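Local coordinates for DNA repair and telomere maintenance protein nbs1 (Schizosaccharomyces pombe, PDB 3HUF), which binds phosphorylated partner proteins through its FHA and BRCT domains and, within the MRN complex, acts in DNA double-strand break repair, telomere maintenance and meiosis, at residues Lys80-Val85 against Lys96-Gln101; Glu67-Asp72 against Gly90-Glu95; Met1-Ala6 against Asn110-Ser115. All coordinates share one frame; numbering follows the deposited sequence.

Contact 1 (Lys80-Val85 against Lys96-Gln101)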
loop_
_atom_site.group_PDB
_atom_site.type_symbol
_atom_site.label_atom_id
_atom_site.label_comp_id
_atom_site.label_asym_id
_atom_site.label_seq_id
_atom_site.Cartn_x
_atom_site.Cartn_y
_atom_site.Cartn_z
ATOM N N LYS A 80 8.688 28.477 6.198
ATOM C CA LYS A 80 7.563 28.111 7.054
ATOM C C LYS A 80 7.041 26.786 6.550
ATOM O O LYS A 80 7.041 26.537 5.329
ATOM C CB LYS A 80 6.422 29.145 6.991
ATOM C CG LYS A 80 6.820 30.611 7.290
ATOM C CD LYS A 80 5.586 31.513 7.359
ATOM C CE LYS A 80 5.933 32.863 7.918
ATOM N NZ LYS A 80 4.724 33.711 8.230
ATOM N N VAL A 81 6.597 25.945 7.480
ATOM C CA VAL A 81 5.841 24.741 7.135
ATOM C C VAL A 81 4.455 24.832 7.794
ATOM O O VAL A 81 4.360 25.010 9.018
ATOM C CB VAL A 81 6.544 23.478 7.608
ATOM C CG1 VAL A 81 5.749 22.217 7.141
ATOM C CG2 VAL A 81 8.008 23.439 7.099
ATOM N N ASN A 82 3.387 24.760 6.998
ATOM C CA ASN A 82 2.042 24.847 7.568
ATOM C C ASN A 82 1.969 26.076 8.459
ATOM O O ASN A 82 1.506 25.994 9.584
ATOM C CB ASN A 82 1.683 23.547 8.346
ATOM C CG ASN A 82 1.374 22.372 7.402
ATOM O OD1 ASN A 82 1.145 22.587 6.220
ATOM N ND2 ASN A 82 1.372 21.156 7.913
ATOM N N GLU A 83 2.484 27.196 7.938
ATOM C CA GLU A 83 2.472 28.535 8.581
ATOM C C GLU A 83 3.342 28.721 9.838
ATOM O O GLU A 83 3.313 29.773 10.468
ATOM C CB GLU A 83 1.035 29.023 8.813
ATOM C CG GLU A 83 0.284 29.232 7.508
ATOM C CD GLU A 83 -1.181 29.586 7.712
ATOM O OE1 GLU A 83 -1.634 29.716 8.883
ATOM O OE2 GLU A 83 -1.887 29.732 6.682
ATOM N N LYS A 84 4.119 27.707 10.189
ATOM C CA LYS A 84 5.030 27.810 11.316
ATOM C C LYS A 84 6.464 28.030 10.813
ATOM O O LYS A 84 6.994 27.229 10.037
ATOM C CB LYS A 84 4.944 26.540 12.156
ATOM C CG LYS A 84 5.675 26.587 13.484
ATOM C CD LYS A 84 5.730 25.211 14.119
ATOM C CE LYS A 84 6.543 25.215 15.406
ATOM N NZ LYS A 84 5.670 25.459 16.561
ATOM N N VAL A 85 7.068 29.128 11.253
ATOM C CA VAL A 85 8.473 29.448 10.977
ATOM C C VAL A 85 9.374 28.261 11.382
ATOM O O VAL A 85 9.268 27.732 12.497
ATOM C CB VAL A 85 8.914 30.734 11.776
ATOM C CG1 VAL A 85 10.439 30.862 11.844
ATOM C CG2 VAL A 85 8.269 32.007 11.203
ATOM N N LYS A 96 0.541 14.201 6.902
ATOM C CA LYS A 96 0.560 13.751 5.513
ATOM C C LYS A 96 0.416 14.884 4.485
ATOM O O LYS A 96 0.471 14.637 3.292
ATOM C CB LYS A 96 -0.497 12.667 5.302
ATOM C CG LYS A 96 -0.242 11.437 6.164
ATOM C CD LYS A 96 -1.440 10.523 6.197
ATOM C CE LYS A 96 -1.033 9.174 6.792
ATOM N NZ LYS A 96 -2.075 8.152 6.529
ATOM N N ASP A 97 0.245 16.110 4.966
ATOM C CA ASP A 97 0.102 17.284 4.118
ATOM C C ASP A 97 0.935 18.427 4.670
ATOM O O ASP A 97 0.686 18.912 5.779
ATOM C CB ASP A 97 -1.357 17.727 4.059
ATOM C CG ASP A 97 -2.204 16.798 3.231
ATOM O OD1 ASP A 97 -2.275 17.004 2.002
ATOM O OD2 ASP A 97 -2.813 15.868 3.810
ATOM N N LEU A 98 1.920 18.858 3.893
ATOM C CA LEU A 98 2.792 19.969 4.290
ATOM C C LEU A 98 2.762 21.084 3.244
ATOM O O LEU A 98 2.928 20.839 2.042
ATOM C CB LEU A 98 4.232 19.476 4.518
ATOM C CG LEU A 98 4.500 18.238 5.395
ATOM C CD1 LEU A 98 5.956 17.885 5.380
ATOM C CD2 LEU A 98 4.023 18.434 6.853
ATOM N N LYS A 99 2.535 22.309 3.709
ATOM C CA LYS A 99 2.517 23.475 2.852
ATOM C C LYS A 99 3.775 24.252 3.219
ATOM O O LYS A 99 3.901 24.746 4.333
ATOM C CB LYS A 99 1.231 24.265 3.132
ATOM C CG LYS A 99 1.056 25.559 2.401
ATOM C CD LYS A 99 -0.251 26.253 2.825
ATOM C CE LYS A 99 -0.023 27.713 3.233
ATOM N NZ LYS A 99 -0.391 28.695 2.140
ATOM N N ILE A 100 4.741 24.293 2.304
ATOM C CA ILE A 100 6.068 24.808 2.625
ATOM C C ILE A 100 6.274 26.103 1.840
ATOM O O ILE A 100 6.251 26.106 0.587
ATOM C CB ILE A 100 7.178 23.795 2.277
ATOM C CG1 ILE A 100 6.987 22.480 3.051
ATOM C CG2 ILE A 100 8.562 24.401 2.508
ATOM C CD1 ILE A 100 7.570 21.264 2.379
ATOM N N GLN A 101 6.446 27.194 2.589
ATOM C CA GLN A 101 6.691 28.512 2.030
ATOM C C GLN A 101 8.165 28.881 2.165
ATOM O O GLN A 101 8.711 28.935 3.262
ATOM C CB GLN A 101 5.824 29.577 2.724
ATOM C CG GLN A 101 5.792 30.917 2.005
ATOM C CD GLN A 101 5.159 32.034 2.845
ATOM O OE1 GLN A 101 4.383 31.782 3.768
ATOM N NE2 GLN A 101 5.486 33.273 2.510
HETATM O O HOH W 1 3.437 27.526 5.248
HETATM O O HOH W 2 -0.232 30.712 4.650
#

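Contact 2 (Glu67-Asp72 against Gly90-Glu95)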
loop_
_atom_site.group_PDB
_atom_site.type_symbol
_atom_site.label_atom_id
_atom_site.label_comp_id
_atom_site.label_asym_id
_atom_site.label_seq_id
_atom_site.Cartn_x
_atom_site.Cartn_y
_atom_site.Cartn_z
ATOM N N GLU A 67 9.137 10.255 8.092
ATOM C CA GLU A 67 9.378 11.551 8.738
ATOM C C GLU A 67 10.009 12.518 7.737
ATOM O O GLU A 67 10.986 12.185 7.042
ATOM C CB GLU A 67 10.301 11.398 9.953
ATOM C CG GLU A 67 10.529 12.694 10.715
ATOM C CD GLU A 67 11.209 12.444 12.021
ATOM O OE1 GLU A 67 12.232 13.124 12.310
ATOM O OE2 GLU A 67 10.729 11.544 12.750
ATOM N N PHE A 68 9.432 13.708 7.666
ATOM C CA PHE A 68 9.850 14.730 6.713
ATOM C C PHE A 68 10.414 15.885 7.543
ATOM O O PHE A 68 9.707 16.476 8.357
ATOM C CB PHE A 68 8.616 15.158 5.906
ATOM C CG PHE A 68 8.919 15.926 4.627
ATOM C CD1 PHE A 68 8.536 15.399 3.389
ATOM C CD2 PHE A 68 9.541 17.183 4.661
ATOM C CE1 PHE A 68 8.778 16.102 2.211
ATOM C CE2 PHE A 68 9.767 17.901 3.487
ATOM C CZ PHE A 68 9.391 17.355 2.261
ATOM N N GLU A 69 11.691 16.212 7.333
ATOM C CA GLU A 69 12.343 17.285 8.076
ATOM C C GLU A 69 12.719 18.429 7.153
ATOM O O GLU A 69 13.081 18.211 5.997
ATOM C CB GLU A 69 13.589 16.753 8.795
ATOM C CG GLU A 69 13.311 15.467 9.511
ATOM C CD GLU A 69 14.544 14.752 10.003
ATOM O OE1 GLU A 69 15.656 15.053 9.535
ATOM O OE2 GLU A 69 14.391 13.871 10.861
ATOM N N VAL A 70 12.614 19.647 7.670
ATOM C CA VAL A 70 12.929 20.862 6.912
ATOM C C VAL A 70 13.880 21.702 7.757
ATOM O O VAL A 70 13.562 22.014 8.887
ATOM C CB VAL A 70 11.645 21.686 6.601
ATOM C CG1 VAL A 70 11.995 23.073 6.045
ATOM C CG2 VAL A 70 10.722 20.923 5.627
ATOM N N LYS A 71 15.043 22.045 7.203
ATOM C CA LYS A 71 15.915 23.045 7.779
ATOM C C LYS A 71 15.995 24.294 6.910
ATOM O O LYS A 71 16.106 24.209 5.691
ATOM C CB LYS A 71 17.327 22.498 7.962
ATOM C CG LYS A 71 17.464 21.479 9.072
ATOM C CD LYS A 71 18.709 21.808 9.889
ATOM C CE LYS A 71 18.694 23.281 10.333
ATOM N NZ LYS A 71 19.943 23.727 11.047
ATOM N N ASP A 72 15.949 25.456 7.549
ATOM C CA ASP A 72 16.167 26.700 6.848
ATOM C C ASP A 72 17.677 26.902 6.803
ATOM O O ASP A 72 18.348 26.742 7.823
ATOM C CB ASP A 72 15.484 27.862 7.568
ATOM C CG ASP A 72 15.781 29.190 6.913
ATOM O OD1 ASP A 72 15.131 29.530 5.895
ATOM O OD2 ASP A 72 16.710 29.870 7.388
ATOM N N GLY A 90 15.993 23.134 12.683
ATOM C CA GLY A 90 14.950 22.591 11.813
ATOM C C GLY A 90 13.731 22.078 12.560
ATOM O O GLY A 90 13.626 22.251 13.769
ATOM N N ASP A 91 12.805 21.464 11.822
ATOM C CA ASP A 91 11.611 20.846 12.383
ATOM C C ASP A 91 11.361 19.531 11.641
ATOM O O ASP A 91 11.762 19.384 10.509
ATOM C CB ASP A 91 10.389 21.749 12.187
ATOM C CG ASP A 91 10.351 22.925 13.149
ATOM O OD1 ASP A 91 10.720 22.765 14.332
ATOM O OD2 ASP A 91 9.907 24.012 12.730
ATOM N N SER A 92 10.683 18.595 12.286
ATOM C CA SER A 92 10.252 17.369 11.641
ATOM C C SER A 92 8.752 17.228 11.722
ATOM O O SER A 92 8.118 17.674 12.678
ATOM C CB SER A 92 10.923 16.119 12.215
ATOM O OG SER A 92 11.509 16.351 13.464
ATOM N N TYR A 93 8.206 16.587 10.701
ATOM C CA TYR A 93 6.779 16.520 10.506
ATOM C C TYR A 93 6.392 15.100 10.177
ATOM O O TYR A 93 7.050 14.457 9.365
ATOM C CB TYR A 93 6.371 17.477 9.378
ATOM C CG TYR A 93 6.239 18.911 9.862
ATOM C CD1 TYR A 93 7.328 19.798 9.867
ATOM C CD2 TYR A 93 5.020 19.368 10.357
ATOM C CE1 TYR A 93 7.179 21.109 10.343
ATOM C CE2 TYR A 93 4.867 20.656 10.824
ATOM C CZ TYR A 93 5.937 21.523 10.818
ATOM O OH TYR A 93 5.697 22.802 11.313
ATOM N N LYS A 94 5.344 14.611 10.838
ATOM C CA LYS A 94 4.743 13.332 10.486
ATOM C C LYS A 94 3.301 13.432 10.037
ATOM O O LYS A 94 2.577 12.450 10.051
ATOM C CB LYS A 94 4.917 12.303 11.601
ATOM C CG LYS A 94 6.012 11.310 11.252
ATOM C CD LYS A 94 6.084 10.154 12.233
ATOM C CE LYS A 94 7.225 9.200 11.829
ATOM N NZ LYS A 94 7.301 7.952 12.640
ATOM N N GLU A 95 2.890 14.617 9.619
ATOM C CA GLU A 95 1.576 14.816 9.017
ATOM C C GLU A 95 1.675 14.464 7.536
ATOM O O GLU A 95 2.770 14.468 6.967
ATOM C CB GLU A 95 1.185 16.284 9.126
ATOM C CG GLU A 95 0.740 16.713 10.502
ATOM C CD GLU A 95 1.529 17.910 10.966
ATOM O OE1 GLU A 95 1.311 19.024 10.415
ATOM O OE2 GLU A 95 2.382 17.736 11.877
#

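Contact 3 (Met1-Ala6 against Asn110-Ser115)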
loop_
_atom_site.group_PDB
_atom_site.type_symbol
_atom_site.label_atom_id
_atom_site.label_comp_id
_atom_site.label_asym_id
_atom_site.label_seq_id
_atom_site.Cartn_x
_atom_site.Cartn_y
_atom_site.Cartn_z
ATOM N N MET A 1 4.295 7.092 -0.438
ATOM C CA MET A 1 5.541 7.837 -0.761
ATOM C C MET A 1 5.252 9.334 -0.732
ATOM O O MET A 1 4.090 9.739 -0.795
ATOM C CB MET A 1 6.062 7.404 -2.129
ATOM C CG MET A 1 6.580 5.951 -2.152
ATOM S SD MET A 1 7.561 5.797 -3.625
ATOM C CE MET A 1 8.306 7.375 -3.375
ATOM N N TRP A 2 6.304 10.134 -0.620
ATOM C CA TRP A 2 6.179 11.591 -0.555
ATOM C C TRP A 2 6.232 12.155 -1.962
ATOM O O TRP A 2 7.024 11.705 -2.786
ATOM C CB TRP A 2 7.315 12.218 0.280
ATOM C CG TRP A 2 7.043 12.256 1.761
ATOM C CD1 TRP A 2 7.645 11.500 2.743
ATOM C CD2 TRP A 2 6.079 13.076 2.417
ATOM N NE1 TRP A 2 7.100 11.815 3.974
ATOM C CE2 TRP A 2 6.139 12.780 3.796
ATOM C CE3 TRP A 2 5.171 14.054 1.972
ATOM C CZ2 TRP A 2 5.321 13.426 4.737
ATOM C CZ3 TRP A 2 4.359 14.699 2.922
ATOM C CH2 TRP A 2 4.446 14.383 4.273
ATOM N N ILE A 3 5.375 13.141 -2.216
ATOM C CA ILE A 3 5.333 13.857 -3.484
ATOM C C ILE A 3 5.273 15.348 -3.201
ATOM O O ILE A 3 4.653 15.749 -2.218
ATOM C CB ILE A 3 4.088 13.485 -4.287
ATOM C CG1 ILE A 3 4.025 11.969 -4.526
ATOM C CG2 ILE A 3 4.042 14.266 -5.599
ATOM C CD1 ILE A 3 2.914 11.353 -3.696
ATOM N N ILE A 4 5.948 16.161 -4.023
ATOM C CA ILE A 4 5.754 17.623 -3.989
ATOM C C ILE A 4 5.258 18.195 -5.323
ATOM O O ILE A 4 5.591 17.706 -6.388
ATOM C CB ILE A 4 7.027 18.408 -3.538
ATOM C CG1 ILE A 4 8.203 18.137 -4.478
ATOM C CG2 ILE A 4 7.374 18.061 -2.098
ATOM C CD1 ILE A 4 9.371 19.091 -4.317
ATOM N N GLU A 5 4.442 19.226 -5.230
ATOM C CA GLU A 5 4.047 20.011 -6.376
ATOM C C GLU A 5 3.758 21.413 -5.864
ATOM O O GLU A 5 3.737 21.630 -4.652
ATOM C CB GLU A 5 2.823 19.405 -7.089
ATOM C CG GLU A 5 1.617 19.202 -6.205
ATOM C CD GLU A 5 0.409 18.674 -6.975
ATOM O OE1 GLU A 5 0.561 18.321 -8.171
ATOM O OE2 GLU A 5 -0.695 18.617 -6.387
ATOM N N ALA A 6 3.547 22.363 -6.775
ATOM C CA ALA A 6 3.269 23.742 -6.381
ATOM C C ALA A 6 2.341 24.403 -7.374
ATOM O O ALA A 6 2.162 23.911 -8.492
ATOM C CB ALA A 6 4.540 24.528 -6.283
ATOM N N ASN A 110 3.751 22.229 -2.033
ATOM C CA ASN A 110 2.811 21.352 -1.359
ATOM C C ASN A 110 3.281 19.896 -1.382
ATOM O O ASN A 110 3.285 19.243 -2.449
ATOM C CB ASN A 110 1.423 21.514 -1.977
ATOM C CG ASN A 110 1.015 22.981 -2.099
ATOM O OD1 ASN A 110 1.120 23.748 -1.135
ATOM N ND2 ASN A 110 0.547 23.377 -3.280
ATOM N N ALA A 111 3.685 19.408 -0.205
ATOM C CA ALA A 111 4.112 18.022 -0.018
ATOM C C ALA A 111 2.959 17.211 0.564
ATOM O O ALA A 111 2.268 17.658 1.484
ATOM C CB ALA A 111 5.361 17.939 0.894
ATOM N N TYR A 112 2.712 16.048 -0.024
ATOM C CA TYR A 112 1.659 15.166 0.431
ATOM C C TYR A 112 2.120 13.725 0.325
ATOM O O TYR A 112 2.917 13.365 -0.533
ATOM C CB TYR A 112 0.337 15.355 -0.311
ATOM C CG TYR A 112 0.457 15.387 -1.817
ATOM C CD1 TYR A 112 0.208 14.233 -2.586
ATOM C CD2 TYR A 112 0.835 16.556 -2.480
ATOM C CE1 TYR A 112 0.328 14.244 -3.985
ATOM C CE2 TYR A 112 0.975 16.573 -3.877
ATOM C CZ TYR A 112 0.704 15.416 -4.622
ATOM O OH TYR A 112 0.824 15.441 -5.999
ATOM N N TRP A 113 1.607 12.918 1.236
ATOM C CA TRP A 113 1.957 11.518 1.294
ATOM C C TRP A 113 0.895 10.742 0.530
ATOM O O TRP A 113 -0.298 10.938 0.767
ATOM C CB TRP A 113 2.003 11.091 2.770
ATOM C CG TRP A 113 2.236 9.628 2.995
ATOM C CD1 TRP A 113 1.299 8.680 3.313
ATOM C CD2 TRP A 113 3.497 8.952 2.951
ATOM N NE1 TRP A 113 1.903 7.451 3.447
ATOM C CE2 TRP A 113 3.253 7.591 3.252
ATOM C CE3 TRP A 113 4.810 9.366 2.695
ATOM C CZ2 TRP A 113 4.279 6.638 3.306
ATOM C CZ3 TRP A 113 5.839 8.409 2.729
ATOM C CH2 TRP A 113 5.564 7.059 3.037
ATOM N N ARG A 114 1.327 9.894 -0.396
ATOM C CA ARG A 114 0.441 8.936 -1.030
ATOM C C ARG A 114 0.649 7.590 -0.332
ATOM O O ARG A 114 1.787 7.157 -0.183
ATOM C CB ARG A 114 0.781 8.806 -2.525
ATOM C CG ARG A 114 -0.205 7.964 -3.354
ATOM C CD ARG A 114 -0.016 8.133 -4.918
ATOM N NE ARG A 114 -0.372 9.456 -5.459
ATOM C CZ ARG A 114 -1.620 9.904 -5.613
ATOM N NH1 ARG A 114 -2.659 9.149 -5.241
ATOM N NH2 ARG A 114 -1.838 11.121 -6.119
ATOM N N SER A 115 -0.444 6.944 0.080
ATOM C CA SER A 115 -0.404 5.623 0.723
ATOM C C SER A 115 0.188 4.566 -0.173
ATOM O O SER A 115 -0.200 4.429 -1.331
ATOM C CB SER A 115 -1.812 5.167 1.104
ATOM O OG SER A 115 -2.307 5.940 2.170
#

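Contact 1 (Lys80-Val85 against Lys96-Gln101)
Asn-82 grips the strand of Lys-99 with both ends of its side-chain amide and with its backbone N. With CG anti to the carbonyl carbon, beside the backbone N (chi1 -74°), its OD1 takes the N-H of Lys-99 at 2.9 Å, the donor standing 41° out of the plane of the amide carbonyl. Its ND2 gives a nearly straight bond of 3.2 Å to Asp-97 O, which lies in the amide plane. Asn-82 N reaches Lys-99 O at 2.7 Å. The side chain thus carries the pairing on past Lys-80 and Gln-101, whose backbones share two hydrogen bonds.

Asn-82 and Glu-83 are the middle residues of a type I' turn from Val-81 to Lys-84. Both have positive phi, a conformation that asparagine tolerates well. On the buried side of the sheet Val-81 CG1 packs 4.1 Å from Leu-98 CB; branched side chains suit this side, where Tyr-93 covers both.

On the solvent side a water joins Glu-83 N to Lys-99 O, and another gives a hydrogen bond to Glu-83 OE2 and takes a weak one from Lys-99 NZ. Three direct bonds from one asparagine imply that this hairpin's turn is fixed on strand 97-102, whereas the charges of Glu-83 and Lys-99 probably interact only loosely.

Contact 2 (Glu67-Asp72 against Gly90-Glu95)
Glu-67 meets Ser-92 because its CG stands anti to the backbone N (chi1 -177°), and the extended chain then carries the carboxylate across the neighbouring strand. There OE1 comes within 3.3 Å of Ser-92 CB. Glu-69, which shares its sheet face with Ser-92, lays CG 3.7 Å from the same Ser-92 CB, so the small serine meets the end of one acid and the stem of the other. The tips of the acids converge as well: Glu-67 OE1 and Glu-69 OE2 are 2.7 Å apart, a spacing at which one of them is probably protonated.

Strands 68-72 and 91-93 run antiparallel, and the backbones of Phe-68 with Tyr-93 and of Val-70 with Asp-91 each exchange two hydrogen bonds. They form one side of the five-stranded sheet of the FHA beta sandwich, with 91-93 at its margin within this chain. Phe-68, Val-70 and Tyr-93 are on the face turned to the second sheet. Tyr-93 CB lies 3.6 Å from Phe-68 O, which is at the edge of the tyrosine ring and near its plane. Beyond the pair, Phe-68 meets the ring of Trp-2 edge-to-face, and both Phe-68 and Tyr-93 pack on Leu-98. Side chains with large apolar surfaces suit this side, where both reach that leucine of the other sheet.

At the far end Gly-90 has a positive phi of 78°, and a beta carbon there would run into Lys-71 CG and Val-70 O. With no side chain on Gly-90, the Lys-71 chain can lie close to its backbone. It bends at chi3 (52°), which places CE 3.6 Å from Gly-90 N. At the opposite end Lys-94 runs its aliphatic chain beside Glu-67, with CE 4.2 Å from Glu-67 CB.

Contact 3 (Met1-Ala6 against Asn110-Ser115)
Trp-2 and Trp-113 meet edge-to-face, the six-membered ring of Trp-113 directing its edge at the five-membered ring of Trp-2 with the planes 69° apart. From Trp-2 CB, a chi1 of -86° sets CG beside the backbone N, where it meets Trp-113 CE3. Next along the ring, CD1 makes the closest approach to CE3 of Trp-113, 3.5 Å. NE1 also lies near that carbon, but its hydrogen goes to Cys-66 O. On the other side CE3 of Trp-2 comes to 3.4 Å from Tyr-112 O, and CZ3 reaches Ala-111 CB at 4.0 Å. CH2, at the tip, lies against Glu-95 O. Over the six-membered ring, Trp-113 CB stands 4.2 Å from the centroid, almost on its normal, in a CH-pi contact. Replacing Trp-2 by an alanine would probably leave the edge of Trp-113 without its aromatic face, Cys-66 O without its indole donor, and a gap next to Trp-113 CB.

The small Ala-111 suits its place between Trp-2 and Ile-4, whose CG2 touches its CB at 3.6 Å. On the other face of the sheet, Ile-3 CB lies over the ring of Tyr-112, 4.1 Å from its centroid, while Glu-5 CG sits at the ring edge, 3.6 Å from Tyr-112 CE2. Ile-3 CD1 also rests on Arg-114 CB at 3.5 Å. Tyr-112 OH and Arg-114 NE both turn to Asp-194, as hydrogen bond and salt bridge.

Backbone bonds tie Met-1 to Arg-114, Ile-3 to Tyr-112 and Glu-5 to Asn-110, joining strand 2-6 to strand 109-113. The two faces thus differ in chemistry: one sets the buried indole of Trp-2 in the hydrophobic interior, with Trp-113 at its side, and the other offers a tyrosine and an arginine to one aspartate, whose charge they would probably stabilise.

In the fold
The chain starts with strand 2-6, whose partner strand lies more than a hundred residues on; contact 3 therefore closes the longest loop, and contacts 1 and 2 both fall within it. Going on, residues 67-72 come first, then 80-85, then 90-95 and 96-101, so contacts 1 and 2 cross: each opens before the other has closed. Contact 2 belongs to the five-stranded sheet, whereas contacts 1 and 3 share the six-stranded one, where strands 97-102 and 109-113 are neighbours. Side chains from all three contacts meet between the two sheets, so together they bind both halves of the FHA sandwich.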